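Local coordinates for envelope glycoprotein E (Human herpesvirus 1, PDB 2GIY) that forms, with glycoprotein I, a heterodimer that binds the Fc part of host IgG and is required for cell-to-cell spread of the virus in epithelial cells, at residues Y45-V56 / G144-D154. Numbering follows the deposited sequence.
Sequences YSMDVVWLRFDV and GLYLCVVYVND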
loop_
_atom_site.group_PDB
_atom_site.type_symbol
_atom_site.label_atom_id
_atom_site.label_comp_id
_atom_site.label_asym_id
_atom_site.label_seq_id
_atom_site.Cartn_x
_atom_site.Cartn_y
_atom_site.Cartn_z
ATOM N N TYR A 45 3.512 5.816 -20.451
ATOM C CA TYR A 45 3.153 6.659 -19.322
ATOM C C TYR A 45 4.338 7.457 -18.806
ATOM O O TYR A 45 5.492 7.172 -19.136
ATOM C CB TYR A 45 2.570 5.817 -18.175
ATOM C CG TYR A 45 3.536 4.844 -17.518
ATOM C CD1 TYR A 45 3.771 3.578 -18.063
ATOM C CD2 TYR A 45 4.197 5.181 -16.333
ATOM C CE1 TYR A 45 4.638 2.670 -17.441
ATOM C CE2 TYR A 45 5.068 4.283 -15.706
ATOM C CZ TYR A 45 5.282 3.032 -16.265
ATOM O OH TYR A 45 6.146 2.151 -15.649
ATOM N N SER A 46 4.040 8.474 -18.005
ATOM C CA SER A 46 5.076 9.291 -17.392
ATOM C C SER A 46 4.993 8.979 -15.904
ATOM O O SER A 46 3.964 8.508 -15.421
ATOM C CB SER A 46 4.809 10.779 -17.624
ATOM O OG SER A 46 3.646 11.200 -16.931
ATOM N N MET A 47 6.076 9.214 -15.177
ATOM C CA MET A 47 6.070 8.956 -13.743
ATOM C C MET A 47 6.895 10.005 -13.029
ATOM O O MET A 47 7.889 10.495 -13.568
ATOM C CB MET A 47 6.631 7.558 -13.437
ATOM C CG MET A 47 6.591 7.185 -11.959
ATOM S SD MET A 47 7.067 5.474 -11.624
ATOM C CE MET A 47 8.854 5.637 -11.520
ATOM N N ASP A 48 6.463 10.367 -11.825
ATOM C CA ASP A 48 7.181 11.337 -11.016
ATOM C C ASP A 48 7.237 10.841 -9.575
ATOM O O ASP A 48 6.207 10.513 -8.987
ATOM C CB ASP A 48 6.480 12.700 -11.047
ATOM C CG ASP A 48 6.389 13.281 -12.439
ATOM O OD1 ASP A 48 7.433 13.702 -12.976
ATOM O OD2 ASP A 48 5.270 13.315 -12.994
ATOM N N VAL A 49 8.441 10.754 -9.017
ATOM C CA VAL A 49 8.594 10.343 -7.627
ATOM C C VAL A 49 8.898 11.655 -6.922
ATOM O O VAL A 49 9.954 12.255 -7.122
ATOM C CB VAL A 49 9.746 9.342 -7.449
ATOM C CG1 VAL A 49 9.958 9.048 -5.964
ATOM C CG2 VAL A 49 9.420 8.049 -8.200
ATOM N N VAL A 50 7.958 12.100 -6.100
ATOM C CA VAL A 50 8.084 13.379 -5.420
ATOM C C VAL A 50 8.260 13.288 -3.920
ATOM O O VAL A 50 7.540 12.548 -3.249
ATOM C CB VAL A 50 6.827 14.256 -5.689
ATOM C CG1 VAL A 50 6.932 15.575 -4.940
ATOM C CG2 VAL A 50 6.664 14.497 -7.183
ATOM N N TRP A 51 9.222 14.047 -3.400
ATOM C CA TRP A 51 9.460 14.103 -1.966
ATOM C C TRP A 51 8.949 15.445 -1.463
ATOM O O TRP A 51 9.273 16.492 -2.025
ATOM C CB TRP A 51 10.954 13.983 -1.622
ATOM C CG TRP A 51 11.454 12.575 -1.589
ATOM C CD1 TRP A 51 12.134 11.921 -2.577
ATOM C CD2 TRP A 51 11.292 11.632 -0.520
ATOM N NE1 TRP A 51 12.405 10.632 -2.189
ATOM C CE2 TRP A 51 11.900 10.427 -0.932
ATOM C CE3 TRP A 51 10.691 11.691 0.745
ATOM C CZ2 TRP A 51 11.924 9.281 -0.124
ATOM C CZ3 TRP A 51 10.713 10.546 1.554
ATOM C CH2 TRP A 51 11.328 9.360 1.113
ATOM N N LEU A 52 8.140 15.401 -0.414
ATOM C CA LEU A 52 7.589 16.607 0.190
ATOM C C LEU A 52 8.090 16.641 1.629
ATOM O O LEU A 52 8.213 15.597 2.270
ATOM C CB LEU A 52 6.058 16.561 0.171
ATOM C CG LEU A 52 5.416 16.385 -1.206
ATOM C CD1 LEU A 52 3.899 16.278 -1.048
ATOM C CD2 LEU A 52 5.790 17.561 -2.108
ATOM N N ARG A 53 8.394 17.838 2.125
ATOM C CA ARG A 53 8.900 18.023 3.484
ATOM C C ARG A 53 7.965 18.973 4.239
ATOM O O ARG A 53 7.599 20.032 3.731
ATOM C CB ARG A 53 10.317 18.617 3.425
ATOM C CG ARG A 53 11.005 18.818 4.770
ATOM C CD ARG A 53 12.360 19.515 4.597
ATOM N NE ARG A 53 12.208 20.797 3.909
ATOM C CZ ARG A 53 13.196 21.652 3.655
ATOM N NH1 ARG A 53 14.441 21.379 4.031
ATOM N NH2 ARG A 53 12.935 22.790 3.017
ATOM N N PHE A 54 7.584 18.596 5.453
ATOM C CA PHE A 54 6.691 19.426 6.251
ATOM C C PHE A 54 7.294 19.799 7.593
ATOM O O PHE A 54 7.848 18.952 8.302
ATOM C CB PHE A 54 5.362 18.700 6.480
ATOM C CG PHE A 54 4.554 18.505 5.226
ATOM C CD1 PHE A 54 3.668 19.487 4.791
ATOM C CD2 PHE A 54 4.692 17.346 4.471
ATOM C CE1 PHE A 54 2.929 19.317 3.617
ATOM C CE2 PHE A 54 3.961 17.163 3.297
ATOM C CZ PHE A 54 3.075 18.154 2.867
ATOM N N ASP A 55 7.190 21.078 7.926
ATOM C CA ASP A 55 7.686 21.585 9.198
ATOM C C ASP A 55 6.849 20.972 10.321
ATOM O O ASP A 55 5.626 20.837 10.195
ATOM C CB ASP A 55 7.553 23.112 9.230
ATOM C CG ASP A 55 7.890 23.701 10.590
ATOM O OD1 ASP A 55 9.084 23.759 10.941
ATOM O OD2 ASP A 55 6.950 24.104 11.310
ATOM N N VAL A 56 7.513 20.588 11.408
ATOM C CA VAL A 56 6.836 20.009 12.564
ATOM C C VAL A 56 7.106 20.909 13.770
ATOM O O VAL A 56 8.142 20.800 14.424
ATOM C CB VAL A 56 7.345 18.572 12.862
ATOM C CG1 VAL A 56 6.627 17.999 14.092
ATOM C CG2 VAL A 56 7.085 17.672 11.659
ATOM N N GLY A 144 11.666 16.540 10.454
ATOM C CA GLY A 144 10.371 16.912 9.921
ATOM C C GLY A 144 9.593 15.722 9.407
ATOM O O GLY A 144 10.013 14.572 9.568
ATOM N N LEU A 145 8.449 15.998 8.794
ATOM C CA LEU A 145 7.620 14.942 8.242
ATOM C C LEU A 145 7.828 14.915 6.737
ATOM O O LEU A 145 7.567 15.904 6.045
ATOM C CB LEU A 145 6.146 15.194 8.564
ATOM C CG LEU A 145 5.142 14.254 7.891
ATOM C CD1 LEU A 145 5.425 12.814 8.298
ATOM C CD2 LEU A 145 3.726 14.654 8.283
ATOM N N TYR A 146 8.308 13.781 6.239
ATOM C CA TYR A 146 8.558 13.617 4.814
ATOM C C TYR A 146 7.543 12.680 4.176
ATOM O O TYR A 146 7.196 11.647 4.744
ATOM C CB TYR A 146 9.964 13.050 4.581
ATOM C CG TYR A 146 11.090 13.979 4.975
ATOM C CD1 TYR A 146 11.349 14.269 6.317
ATOM C CD2 TYR A 146 11.885 14.588 4.004
ATOM C CE1 TYR A 146 12.370 15.146 6.682
ATOM C CE2 TYR A 146 12.911 15.467 4.361
ATOM C CZ TYR A 146 13.146 15.738 5.699
ATOM O OH TYR A 146 14.163 16.594 6.052
ATOM N N LEU A 147 7.069 13.054 2.993
ATOM C CA LEU A 147 6.133 12.233 2.245
ATOM C C LEU A 147 6.743 11.941 0.880
ATOM O O LEU A 147 7.326 12.823 0.243
ATOM C CB LEU A 147 4.791 12.955 2.046
ATOM C CG LEU A 147 3.679 12.677 3.067
ATOM C CD1 LEU A 147 4.084 13.200 4.436
ATOM C CD2 LEU A 147 2.379 13.334 2.604
ATOM N N CYS A 148 6.628 10.695 0.450
ATOM C CA CYS A 148 7.119 10.296 -0.855
ATOM C C CYS A 148 5.853 9.969 -1.630
ATOM O O CYS A 148 5.078 9.103 -1.220
ATOM C CB CYS A 148 8.019 9.064 -0.751
ATOM S SG CYS A 148 8.703 8.564 -2.359
ATOM N N VAL A 149 5.626 10.685 -2.729
ATOM C CA VAL A 149 4.434 10.483 -3.537
ATOM C C VAL A 149 4.788 10.085 -4.964
ATOM O O VAL A 149 5.629 10.713 -5.603
ATOM C CB VAL A 149 3.580 11.772 -3.594
ATOM C CG1 VAL A 149 2.276 11.504 -4.329
ATOM C CG2 VAL A 149 3.313 12.283 -2.177
ATOM N N VAL A 150 4.140 9.041 -5.464
ATOM C CA VAL A 150 4.412 8.604 -6.820
ATOM C C VAL A 150 3.256 8.893 -7.761
ATOM O O VAL A 150 2.144 8.395 -7.572
ATOM C CB VAL A 150 4.722 7.098 -6.879
ATOM C CG1 VAL A 150 5.094 6.699 -8.308
ATOM C CG2 VAL A 150 5.864 6.765 -5.922
ATOM N N TYR A 151 3.530 9.704 -8.777
ATOM C CA TYR A 151 2.530 10.035 -9.777
ATOM C C TYR A 151 2.777 9.234 -11.042
ATOM O O TYR A 151 3.918 8.926 -11.383
ATOM C CB TYR A 151 2.585 11.512 -10.177
ATOM C CG TYR A 151 2.201 12.496 -9.103
ATOM C CD1 TYR A 151 3.100 12.841 -8.096
ATOM C CD2 TYR A 151 0.941 13.091 -9.099
ATOM C CE1 TYR A 151 2.753 13.763 -7.105
ATOM C CE2 TYR A 151 0.582 14.013 -8.114
ATOM C CZ TYR A 151 1.493 14.344 -7.123
ATOM O OH TYR A 151 1.151 15.264 -6.156
ATOM N N VAL A 152 1.689 8.892 -11.718
ATOM C CA VAL A 152 1.743 8.206 -13.002
ATOM C C VAL A 152 0.737 9.011 -13.817
ATOM O O VAL A 152 -0.435 9.097 -13.451
ATOM C CB VAL A 152 1.285 6.746 -12.920
ATOM C CG1 VAL A 152 1.098 6.191 -14.332
ATOM C CG2 VAL A 152 2.318 5.916 -12.159
ATOM N N ASN A 153 1.204 9.621 -14.900
ATOM C CA ASN A 153 0.345 10.452 -15.741
ATOM C C ASN A 153 -0.332 11.533 -14.905
ATOM O O ASN A 153 -1.527 11.793 -15.046
ATOM C CB ASN A 153 -0.708 9.605 -16.457
ATOM C CG ASN A 153 -0.097 8.655 -17.464
ATOM O OD1 ASN A 153 0.922 8.969 -18.089
ATOM N ND2 ASN A 153 -0.717 7.498 -17.640
ATOM N N ASP A 154 0.451 12.139 -14.021
ATOM C CA ASP A 154 -0.006 13.223 -13.152
ATOM C C ASP A 154 -1.073 12.886 -12.108
ATOM O O ASP A 154 -1.746 13.782 -11.599
ATOM C CB ASP A 154 -0.471 14.401 -14.013
ATOM C CG ASP A 154 0.596 14.857 -14.997
ATOM O OD1 ASP A 154 1.716 15.188 -14.553
ATOM O OD2 ASP A 154 0.315 14.878 -16.214
HETATM O O HOH W 1 3.544 11.520 -13.932
HETATM O O HOH W 2 1.504 11.007 -19.628
#
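Strands 45-54 and 144-152 run antiparallel, their axes 4.6 Å apart at closest approach, and paired backbone N-H and C=O groups join them from D48 opposite Y151 to F54 opposite L145. At the far end the amide oxygen of N153 stands in for one backbone acceptor: S46 N donates to N153 OD1 at 3.2 Å, while N153 N still donates to S46 O. A water bonded to S46 OG ties this end together, donating to D48 OD2 and accepting from D154 N. D48 OD2 lies 4.3 Å from D154 OD1, a pair of like charges; the water, and S99 OG of the adjoining strand 96-103, hydrogen-bonded to D48 OD1, probably offset part of the charge on D48.

On the face that carries W51, C148 CB sits over the indole, 3.7 Å from the centroid of the W51 six-membered ring and almost on its normal, a CH-pi contact; C148 SG makes a sulfur-aromatic contact over the same face at 4.2 Å. A chi1 of -178° sets SG beside the carbonyl carbon, where the sulfur also reaches V49 CG1. Y146 CB meets the indole at its edge, and the phenol beyond is covered on one face by R53, whose CG is 4.2 Å from the Y146 ring centroid in a CH-pi contact. The opposite face of the sheet carries V50, L52 and F54 against L145, L147, V149 and Y151; there F54 CE2 touches L147 CD1 at 4.1 Å, and V50 CG2 packs obliquely on the Y151 ring.

W51 NE1 is hydrogen-bonded to V131 O and Y146 OH to H142 O. This pair forms the middle of the sheet in this Ig V-like C-terminal domain of the ectodomain, between strands 96-103 and 155-165, with strand 11-16 packing on C148, V150 and V152.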